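PDB 2OOD: Blr3880 protein from Bradyrhizobium japonicum, which probably catalyses the zinc-dependent hydrolytic deamination of guanine to xanthine and ammonia, a step in purine breakdown. Local coordinates for residues 337-342 / 370-375; 342-347 / 444-449; 137-142 / 147-152; 79-84 / 204-209. All coordinates share one frame; numbering follows the deposited sequence.

Contact 1: 337-342 / 370-375; sequences SVLDDA and NKLSPY
L372 pushes one methyl group against L339 and A342 on helix 335-352. The contact between the segments is wholly apolar. L372 CD2 lies 3.6 Å from A342 CB. The same methyl carbon is 3.8 Å from L339 CD2. L339 and A342 are three residues apart on the helix, so they present neighbouring positions on one face. The L372 side chain starts out toward that face, with CG anti to the backbone N (chi1 -157°). It crosses the L339 side chain at about a right angle, and the meeting is between methyl groups. The nearest backbones are those of A342 and L372, with their CA atoms 7.4 Å apart.

The polar interactions lie off to the sides. D340 pairs with K344 one turn further along its own helix. D341 OD2 forms a salt bridge with K344 of the second subunit. After L372, the chain turns into helix 374-380. S373 is its N-cap, with OG bonded to the backbone N of R376.

All three touching residues are buried. F323 of strand 320-323 touches each of them. M445 of helix 434-447 packs on L339, and P296 of helix 296-301 packs on A342. The contact thus joins the loop before helix 374-380 to helix 335-352, beside a strand of the barrel.

Contact 2: 342-347 / 444-449; sequences AYKVGM and VMMVGD
M446 reaches across from helix 434-447 to Y343 on helix 335-352. M446 is modelled as selenomethionine. Its CB already points toward the other helix. CG follows, anti to the carbonyl carbon, and carries the chain on without itself touching the other segment. The chain then bends at chi2 (-54°) and chi3 (-58°), which folds SE and CE against the tyrosine. SE lies 3.8 Å from Y343 CB and 4.0 Å from Y343 CG. Its distance to the centre of the Y343 ring is 4.6 Å, and it sits 40° off the ring normal, an oblique approach. The tip, M446 CE, is 3.5 Å from Y343 CD2. It also comes within 4.3 Å of K344 CE.

The Y343 ring has other neighbours. M347 CG packs over one face, 3.5 Å above the plane and toward the rim. F442 makes an edge-to-face contact with it, and F301 of the second subunit also meets it. An alanine in place of Y343 would probably leave SE and CE of M446 without their aromatic partner and deprive F442 of its ring mate. The K344 ammonium group forms salt bridges with D341 of the second subunit and with D340 one turn back on its own helix.

The M446-Y343 pair is a Met-aromatic contact. It joins two helices of the amidohydrolase domain in a buried region at the subunit interface, away from the zinc site.

Contact 3: 137-142 / 147-152; sequences AFTSSS and EELFEE
L149 of helix 143-156 meets A137 and T139 at the end of strand 132-138 and in the loop that follows it. Along the helix, E147 comes first. Its carboxylate forms salt bridges with R113 and R188. E148 follows and shares R113. L149 then turns inward and makes the contact. Its CG is anti to the backbone N (chi1 171°), and CD2 leads toward the strand. L149 CD2 lies 4.1 Å from A137 CB and 4.2 Å from T139 CG2. T139 can offer this methyl because its hydroxyl is turned to other partners: OG1 bonds to G163 O and to T146 OG1. F150 packs instead on A162 and Y201. E151 bonds to the hydroxyl of Y193, and its N-H binds E147 O at 3.1 Å. E152 ends the segment in salt bridges with R155 and R156.

The loop before the helix is closed by S142, its N-cap residue. The two segments belong to a beta-alpha-beta unit of the TIM barrel, where a helix packs over its preceding strand.

The chemistry is divided by position. L149 gives the helix an apolar inner side. E147 and E148 reach arginines of neighbouring helices, while E152 pairs with arginines of its own helix. Between these segments, the methyls of A137 and T139 meet one branch of L149, a contact of dispersion and exclusion of water alone.

Contact 4: 79-84 / 204-209; sequences HIHLPQ and TPRFAF. With ZN (zinc ion), chain B; GUN (guanine), chain C.
H81 and R206 come near each other beside the bound zinc and guanine. The first shell is the metal. H79 NE2 binds the zinc ion at 2.2 Å, and H81 NE2 binds it at 2.1 Å. Guanine N2 and a water are also ligands, and H234 and D326 complete the site. Guanine C8 lies over the centre of the F207 ring, 3.0 Å above its plane. F207 CG stands between the backbone N and the carbonyl carbon (chi1 70°), which turns the ring face to the purine. An alanine in place of F207 would probably leave C8 without this aromatic cover and the purine freer to tilt.

The second shell is polar. R206 NH2 and Q84 NE2 are 3.5 Å apart, with the amide and guanidinium planes 17° from parallel. Both donate to E107 OE2, a shared acceptor that plausibly accounts for their closeness. Q84 NE2 also lies over one face of the H81 ring. The R206 carbonyl oxygen accepts a hydrogen bond from H234 ND1 and probably helps to orient that zinc ligand.

Guanine N2 is 2.0 Å from the zinc. This places the amino group that deamination would remove at the metal.

How the contacts relate
Contacts 3 and 4 belong to the catalytic side of the barrel. Their centres are 11 Å apart, and their strands 132-138 and 70-81 are neighbours. F138 joins them through probable backbone hydrogen bonds to I80 and L82. The A137 side chain of contact 3 is about 10 Å from the zinc ion that contact 4 binds directly. Contacts 1 and 2 form a second group, with centres 5 Å apart. They share A342 and helix 335-352, and both touch the second subunit. The groups do not touch: nearest atoms of contacts 1 and 4 are about 8 Å apart. Even so, the A342 side chain is only about 12 Å from that of the zinc ligand D326.

Contact 1: 337-342 / 370-375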
# COMPACT_ATOMS: atom_id res chain seq x y z
N SER A 337 3.66 -2.27 6.82
CA SER A 337 2.75 -1.78 5.79
C SER A 337 2.60 -0.27 5.92
O SER A 337 2.40 0.43 4.93
CB SER A 337 1.38 -2.43 5.92
OG SER A 337 1.44 -3.82 5.67
N VAL A 338 2.69 0.21 7.15
CA VAL A 338 2.59 1.64 7.43
C VAL A 338 3.79 2.36 6.81
O VAL A 338 3.65 3.45 6.27
CB VAL A 338 2.57 1.93 8.95
CG1 VAL A 338 2.77 3.41 9.21
CG2 VAL A 338 1.25 1.48 9.54
N LEU A 339 4.97 1.74 6.90
CA LEU A 339 6.19 2.32 6.35
C LEU A 339 6.12 2.40 4.83
O LEU A 339 6.69 3.31 4.23
CB LEU A 339 7.42 1.52 6.79
CG LEU A 339 7.83 1.70 8.26
CD1 LEU A 339 8.94 0.72 8.63
CD2 LEU A 339 8.28 3.13 8.49
N ASP A 340 5.42 1.45 4.22
CA ASP A 340 5.26 1.43 2.77
C ASP A 340 4.54 2.71 2.32
O ASP A 340 5.01 3.42 1.43
CB ASP A 340 4.46 0.20 2.34
CG ASP A 340 3.95 0.29 0.91
OD1 ASP A 340 4.72 0.72 0.02
OD2 ASP A 340 2.80 -0.09 0.65
N ASP A 341 3.40 3.01 2.95
CA ASP A 341 2.65 4.21 2.61
C ASP A 341 3.36 5.45 3.13
O ASP A 341 3.23 6.53 2.55
CB ASP A 341 1.23 4.14 3.17
CG ASP A 341 0.31 3.25 2.35
OD1 ASP A 341 0.74 2.74 1.29
OD2 ASP A 341 -0.85 3.07 2.77
N ALA A 342 4.10 5.32 4.23
CA ALA A 342 4.82 6.46 4.79
C ALA A 342 5.84 6.99 3.78
O ALA A 342 5.97 8.20 3.57
CB ALA A 342 5.52 6.06 6.08
N ASN A 370 11.95 14.33 3.52
CA ASN A 370 10.75 13.55 3.24
C ASN A 370 11.08 12.16 2.71
O ASN A 370 10.19 11.32 2.56
CB ASN A 370 9.86 14.31 2.24
CG ASN A 370 8.80 15.16 2.93
OD1 ASN A 370 7.84 14.64 3.49
ND2 ASN A 370 8.97 16.48 2.87
N LYS A 371 12.35 11.91 2.43
CA LYS A 371 12.77 10.60 1.93
C LYS A 371 12.89 9.66 3.12
O LYS A 371 13.75 9.83 3.97
CB LYS A 371 14.13 10.72 1.24
CG LYS A 371 14.14 11.59 0.02
CD LYS A 371 15.51 11.58 -0.61
CE LYS A 371 15.55 12.36 -1.90
NZ LYS A 371 16.92 12.35 -2.48
N LEU A 372 12.02 8.65 3.17
CA LEU A 372 12.05 7.72 4.29
C LEU A 372 13.01 6.57 4.04
O LEU A 372 12.64 5.55 3.48
CB LEU A 372 10.65 7.18 4.57
CG LEU A 372 10.45 6.64 5.99
CD1 LEU A 372 10.59 7.79 6.99
CD2 LEU A 372 9.08 5.99 6.11
N SER A 373 14.26 6.75 4.47
CA SER A 373 15.27 5.71 4.29
C SER A 373 14.98 4.56 5.23
O SER A 373 14.15 4.68 6.13
CB SER A 373 16.66 6.28 4.59
OG SER A 373 16.75 6.71 5.94
N PRO A 374 15.64 3.41 5.02
CA PRO A 374 15.38 2.29 5.93
C PRO A 374 15.83 2.68 7.33
O PRO A 374 15.31 2.15 8.32
CB PRO A 374 16.21 1.16 5.32
CG PRO A 374 17.31 1.86 4.63
CD PRO A 374 16.59 3.01 3.97
N TYR A 375 16.76 3.62 7.42
CA TYR A 375 17.25 4.10 8.71
C TYR A 375 16.19 4.93 9.42
O TYR A 375 15.91 4.72 10.59
CB TYR A 375 18.50 4.94 8.52
CG TYR A 375 19.71 4.16 8.07
CD1 TYR A 375 20.47 3.44 8.98
CD2 TYR A 375 20.08 4.13 6.74
CE1 TYR A 375 21.59 2.72 8.56
CE2 TYR A 375 21.18 3.42 6.31
CZ TYR A 375 21.94 2.71 7.22
OH TYR A 375 23.05 2.02 6.78

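Contact 2: 342-347 / 444-449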
# COMPACT_ATOMS: atom_id res chain seq x y z
N ALA A 342 4.10 5.32 4.23
CA ALA A 342 4.82 6.46 4.79
C ALA A 342 5.84 6.99 3.78
O ALA A 342 5.97 8.20 3.57
CB ALA A 342 5.52 6.06 6.08
N TYR A 343 6.56 6.07 3.16
CA TYR A 343 7.56 6.42 2.16
C TYR A 343 6.86 7.08 0.96
O TYR A 343 7.33 8.08 0.43
CB TYR A 343 8.30 5.16 1.72
CG TYR A 343 9.28 5.36 0.59
CD1 TYR A 343 10.57 5.82 0.83
CD2 TYR A 343 8.92 5.10 -0.72
CE1 TYR A 343 11.48 6.03 -0.22
CE2 TYR A 343 9.81 5.30 -1.77
CZ TYR A 343 11.09 5.76 -1.52
OH TYR A 343 11.97 5.95 -2.57
N LYS A 344 5.74 6.52 0.54
CA LYS A 344 5.00 7.05 -0.59
C LYS A 344 4.53 8.49 -0.35
O LYS A 344 4.64 9.33 -1.24
CB LYS A 344 3.81 6.14 -0.91
CG LYS A 344 4.27 4.81 -1.47
CD LYS A 344 3.16 3.82 -1.70
CE LYS A 344 3.74 2.56 -2.33
NZ LYS A 344 2.80 1.41 -2.37
N VAL A 345 4.02 8.77 0.84
CA VAL A 345 3.57 10.12 1.17
C VAL A 345 4.76 11.08 1.12
O VAL A 345 4.67 12.18 0.58
CB VAL A 345 2.94 10.16 2.58
CG1 VAL A 345 2.82 11.59 3.07
CG2 VAL A 345 1.58 9.51 2.53
N GLY A 346 5.89 10.64 1.68
CA GLY A 346 7.08 11.47 1.69
C GLY A 346 7.67 11.73 0.32
O GLY A 346 8.25 12.80 0.10
N MSE A 347 7.56 10.78 -0.60
CA MSE A 347 8.11 10.99 -1.93
C MSE A 347 7.22 11.94 -2.72
O MSE A 347 7.71 12.70 -3.54
CB MSE A 347 8.26 9.67 -2.69
CG MSE A 347 9.49 8.85 -2.27
SE MSE A 347 11.19 9.86 -2.30
CE MSE A 347 11.18 10.41 -4.18
N VAL A 444 12.23 -5.01 2.96
CA VAL A 444 11.19 -5.56 3.81
C VAL A 444 10.00 -4.60 3.76
O VAL A 444 8.86 -5.01 3.56
CB VAL A 444 11.66 -5.68 5.27
CG1 VAL A 444 10.47 -5.83 6.19
CG2 VAL A 444 12.57 -6.88 5.41
N MSE A 445 10.30 -3.31 3.93
CA MSE A 445 9.31 -2.23 3.90
C MSE A 445 8.52 -2.13 2.60
O MSE A 445 7.29 -2.17 2.60
CB MSE A 445 9.99 -0.87 4.08
CG MSE A 445 10.43 -0.47 5.46
SE MSE A 445 11.43 1.23 5.29
CE MSE A 445 11.71 1.62 7.18
N MSE A 446 9.25 -1.99 1.49
CA MSE A 446 8.65 -1.79 0.18
C MSE A 446 8.29 -3.00 -0.67
O MSE A 446 7.31 -2.95 -1.42
CB MSE A 446 9.54 -0.86 -0.65
CG MSE A 446 10.07 0.35 0.10
SE MSE A 446 8.68 1.45 0.93
CE MSE A 446 7.63 1.89 -0.66
N VAL A 447 9.06 -4.08 -0.60
CA VAL A 447 8.75 -5.25 -1.42
C VAL A 447 8.02 -6.34 -0.65
O VAL A 447 7.32 -7.16 -1.25
CB VAL A 447 10.01 -5.85 -2.05
CG1 VAL A 447 9.63 -6.91 -3.05
CG2 VAL A 447 10.80 -4.76 -2.73
N GLY A 448 8.17 -6.35 0.67
CA GLY A 448 7.50 -7.35 1.49
C GLY A 448 6.33 -6.80 2.29
O GLY A 448 5.84 -5.70 2.01
N ASP A 449 5.87 -7.57 3.27
CA ASP A 449 4.78 -7.17 4.16
C ASP A 449 4.87 -7.93 5.49
O ASP A 449 5.98 -8.22 5.94
CB ASP A 449 3.41 -7.39 3.50
CG ASP A 449 3.29 -8.72 2.80
OD1 ASP A 449 3.75 -9.73 3.36
OD2 ASP A 449 2.71 -8.76 1.68

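Contact 3: 137-142 / 147-152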
# COMPACT_ATOMS: atom_id res chain seq x y z
N ALA A 137 -3.63 2.56 22.24
CA ALA A 137 -4.95 2.29 21.70
C ALA A 137 -6.15 3.11 22.14
O ALA A 137 -6.30 3.46 23.31
CB ALA A 137 -5.26 0.82 21.90
N PHE A 138 -7.01 3.38 21.17
CA PHE A 138 -8.26 4.07 21.42
C PHE A 138 -9.25 2.94 21.66
O PHE A 138 -9.12 1.86 21.09
CB PHE A 138 -8.68 4.87 20.19
CG PHE A 138 -7.96 6.18 20.04
CD1 PHE A 138 -8.42 7.32 20.68
CD2 PHE A 138 -6.79 6.26 19.29
CE1 PHE A 138 -7.73 8.53 20.59
CE2 PHE A 138 -6.09 7.46 19.19
CZ PHE A 138 -6.56 8.60 19.84
N THR A 139 -10.24 3.18 22.51
CA THR A 139 -11.24 2.17 22.80
C THR A 139 -12.59 2.81 22.53
O THR A 139 -12.68 3.79 21.79
CB THR A 139 -11.11 1.74 24.27
OG1 THR A 139 -11.26 2.87 25.13
CG2 THR A 139 -9.74 1.13 24.53
N SER A 140 -13.66 2.26 23.09
CA SER A 140 -14.96 2.87 22.89
C SER A 140 -15.27 3.72 24.12
O SER A 140 -14.41 3.90 24.99
CB SER A 140 -16.05 1.81 22.70
OG SER A 140 -16.17 0.99 23.84
N SER A 141 -16.48 4.26 24.19
CA SER A 141 -16.88 5.09 25.31
C SER A 141 -17.28 4.28 26.54
O SER A 141 -17.50 4.85 27.60
CB SER A 141 -18.03 5.99 24.88
OG SER A 141 -19.00 5.22 24.19
N SER A 142 -17.37 2.96 26.38
CA SER A 142 -17.74 2.07 27.48
C SER A 142 -16.50 1.52 28.18
O SER A 142 -15.60 1.01 27.54
CB SER A 142 -18.57 0.90 26.95
OG SER A 142 -18.53 -0.20 27.85
N GLU A 147 -11.35 -2.25 30.00
CA GLU A 147 -10.99 -3.22 31.03
C GLU A 147 -10.48 -4.50 30.39
O GLU A 147 -9.42 -5.01 30.76
CB GLU A 147 -12.19 -3.53 31.92
CG GLU A 147 -12.77 -2.33 32.64
CD GLU A 147 -14.12 -2.62 33.27
OE1 GLU A 147 -14.77 -3.59 32.83
OE2 GLU A 147 -14.54 -1.87 34.18
N GLU A 148 -11.23 -5.03 29.42
CA GLU A 148 -10.82 -6.25 28.74
C GLU A 148 -9.47 -6.13 28.04
O GLU A 148 -8.73 -7.10 27.96
CB GLU A 148 -11.88 -6.69 27.73
CG GLU A 148 -13.18 -7.19 28.36
CD GLU A 148 -12.95 -8.30 29.37
OE1 GLU A 148 -12.17 -9.23 29.07
OE2 GLU A 148 -13.54 -8.24 30.47
N LEU A 149 -9.16 -4.93 27.54
CA LEU A 149 -7.89 -4.71 26.84
C LEU A 149 -6.70 -4.72 27.79
O LEU A 149 -5.69 -5.37 27.53
CB LEU A 149 -7.91 -3.38 26.08
CG LEU A 149 -6.55 -2.97 25.50
CD1 LEU A 149 -6.13 -3.94 24.42
CD2 LEU A 149 -6.61 -1.57 24.96
N PHE A 150 -6.81 -4.00 28.90
CA PHE A 150 -5.73 -3.96 29.86
C PHE A 150 -5.45 -5.34 30.45
O PHE A 150 -4.30 -5.72 30.64
CB PHE A 150 -6.06 -3.00 31.00
CG PHE A 150 -5.74 -1.56 30.70
CD1 PHE A 150 -4.45 -1.19 30.35
CD2 PHE A 150 -6.72 -0.58 30.82
CE1 PHE A 150 -4.13 0.15 30.12
CE2 PHE A 150 -6.41 0.76 30.59
CZ PHE A 150 -5.11 1.13 30.24
N GLU A 151 -6.51 -6.08 30.74
CA GLU A 151 -6.35 -7.40 31.33
C GLU A 151 -5.74 -8.45 30.42
O GLU A 151 -4.91 -9.25 30.86
CB GLU A 151 -7.70 -7.85 31.91
CG GLU A 151 -7.89 -7.35 33.34
CD GLU A 151 -9.34 -7.23 33.76
OE1 GLU A 151 -10.13 -8.16 33.47
OE2 GLU A 151 -9.68 -6.22 34.41
N GLU A 152 -6.13 -8.46 29.14
CA GLU A 152 -5.57 -9.43 28.21
C GLU A 152 -4.13 -9.01 27.91
O GLU A 152 -3.30 -9.84 27.55
CB GLU A 152 -6.38 -9.46 26.91
CG GLU A 152 -5.80 -10.36 25.84
CD GLU A 152 -5.63 -11.80 26.30
OE1 GLU A 152 -6.13 -12.14 27.39
OE2 GLU A 152 -5.01 -12.60 25.58

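Contact 4: 79-84 / 204-209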
# COMPACT_ATOMS: atom_id res chain seq x y z
N HIS A 79 -1.00 4.58 17.45
CA HIS A 79 -2.36 5.00 17.17
C HIS A 79 -3.27 3.96 16.53
O HIS A 79 -3.38 3.92 15.31
CB HIS A 79 -2.30 6.23 16.26
CG HIS A 79 -3.57 7.01 16.19
ND1 HIS A 79 -3.71 8.23 16.81
CD2 HIS A 79 -4.74 6.77 15.56
CE1 HIS A 79 -4.92 8.71 16.56
NE2 HIS A 79 -5.56 7.84 15.80
N ILE A 80 -3.91 3.11 17.34
CA ILE A 80 -4.85 2.11 16.82
C ILE A 80 -6.16 2.25 17.55
O ILE A 80 -6.22 2.81 18.64
CB ILE A 80 -4.40 0.63 17.02
CG1 ILE A 80 -3.08 0.56 17.76
CG2 ILE A 80 -4.35 -0.10 15.69
CD1 ILE A 80 -3.20 0.91 19.22
N HIS A 81 -7.23 1.74 16.95
CA HIS A 81 -8.56 1.78 17.53
C HIS A 81 -8.99 0.33 17.76
O HIS A 81 -9.42 -0.34 16.83
CB HIS A 81 -9.54 2.46 16.58
CG HIS A 81 -9.39 3.95 16.50
ND1 HIS A 81 -10.03 4.81 17.36
CD2 HIS A 81 -8.71 4.73 15.62
CE1 HIS A 81 -9.75 6.06 17.03
NE2 HIS A 81 -8.96 6.04 15.97
N LEU A 82 -8.88 -0.13 19.00
CA LEU A 82 -9.25 -1.50 19.35
C LEU A 82 -10.61 -1.96 18.81
O LEU A 82 -10.70 -3.01 18.17
CB LEU A 82 -9.24 -1.67 20.88
CG LEU A 82 -10.16 -2.74 21.47
CD1 LEU A 82 -9.72 -4.12 21.01
CD2 LEU A 82 -10.14 -2.65 22.98
N PRO A 83 -11.68 -1.19 19.07
CA PRO A 83 -13.01 -1.57 18.60
C PRO A 83 -13.22 -1.52 17.08
O PRO A 83 -14.32 -1.79 16.61
CB PRO A 83 -13.93 -0.63 19.36
CG PRO A 83 -13.10 0.60 19.44
CD PRO A 83 -11.74 0.08 19.81
N GLN A 84 -12.19 -1.17 16.33
CA GLN A 84 -12.32 -1.10 14.88
C GLN A 84 -11.63 -2.27 14.18
O GLN A 84 -11.59 -2.34 12.95
CB GLN A 84 -11.77 0.23 14.38
CG GLN A 84 -12.65 1.40 14.74
CD GLN A 84 -12.01 2.73 14.40
OE1 GLN A 84 -11.33 2.85 13.40
NE2 GLN A 84 -12.25 3.73 15.24
N THR A 204 -8.28 10.05 27.45
CA THR A 204 -8.59 10.07 26.04
C THR A 204 -9.83 10.76 25.49
O THR A 204 -10.88 10.14 25.32
CB THR A 204 -8.60 8.64 25.47
OG1 THR A 204 -7.35 8.01 25.77
CG2 THR A 204 -8.77 8.66 23.96
N PRO A 205 -9.73 12.07 25.22
CA PRO A 205 -10.87 12.78 24.65
C PRO A 205 -10.72 12.44 23.17
O PRO A 205 -9.77 12.87 22.52
CB PRO A 205 -10.55 14.24 24.95
CG PRO A 205 -9.06 14.27 24.86
CD PRO A 205 -8.67 13.02 25.61
N ARG A 206 -11.63 11.64 22.63
CA ARG A 206 -11.53 11.22 21.24
C ARG A 206 -11.02 12.30 20.29
O ARG A 206 -9.98 12.13 19.66
CB ARG A 206 -12.86 10.67 20.76
CG ARG A 206 -12.77 9.94 19.45
CD ARG A 206 -13.73 8.80 19.45
NE ARG A 206 -13.66 8.05 18.21
CZ ARG A 206 -14.23 6.86 18.02
NH1 ARG A 206 -14.92 6.29 19.01
NH2 ARG A 206 -14.12 6.25 16.86
N PHE A 207 -11.76 13.40 20.17
CA PHE A 207 -11.34 14.49 19.30
C PHE A 207 -12.23 15.71 19.51
O PHE A 207 -13.44 15.59 19.73
CB PHE A 207 -11.32 14.04 17.83
CG PHE A 207 -12.68 13.81 17.24
CD1 PHE A 207 -13.64 13.07 17.92
CD2 PHE A 207 -12.98 14.32 15.98
CE1 PHE A 207 -14.90 12.84 17.35
CE2 PHE A 207 -14.25 14.09 15.40
CZ PHE A 207 -15.20 13.35 16.09
N ALA A 208 -11.61 16.89 19.47
CA ALA A 208 -12.30 18.16 19.69
C ALA A 208 -13.68 18.21 19.08
O ALA A 208 -14.64 18.61 19.73
CB ALA A 208 -11.45 19.32 19.18
N PHE A 209 -13.79 17.80 17.82
CA PHE A 209 -15.08 17.83 17.15
C PHE A 209 -16.18 17.10 17.91
O PHE A 209 -17.35 17.45 17.80
CB PHE A 209 -14.96 17.24 15.75
CG PHE A 209 -16.23 17.34 14.95
CD1 PHE A 209 -16.76 18.58 14.63
CD2 PHE A 209 -16.87 16.19 14.49
CE1 PHE A 209 -17.93 18.69 13.86
CE2 PHE A 209 -18.05 16.28 13.72
CZ PHE A 209 -18.57 17.53 13.40
ZN ZN B . -7.62 7.46 15.12
N9 GUN C . -11.28 10.82 15.63
C8 GUN C . -12.43 11.35 15.16
N7 GUN C . -12.61 11.04 13.91
C5 GUN C . -11.58 10.28 13.48
C6 GUN C . -11.23 9.66 12.23
O6 GUN C . -11.96 9.76 11.24
N1 GUN C . -10.05 8.93 12.18
C2 GUN C . -9.23 8.81 13.29
N2 GUN C . -8.06 8.07 13.21
N3 GUN C . -9.54 9.38 14.44
C4 GUN C . -10.69 10.12 14.58
O HOH W 1 -8.50 5.91 13.29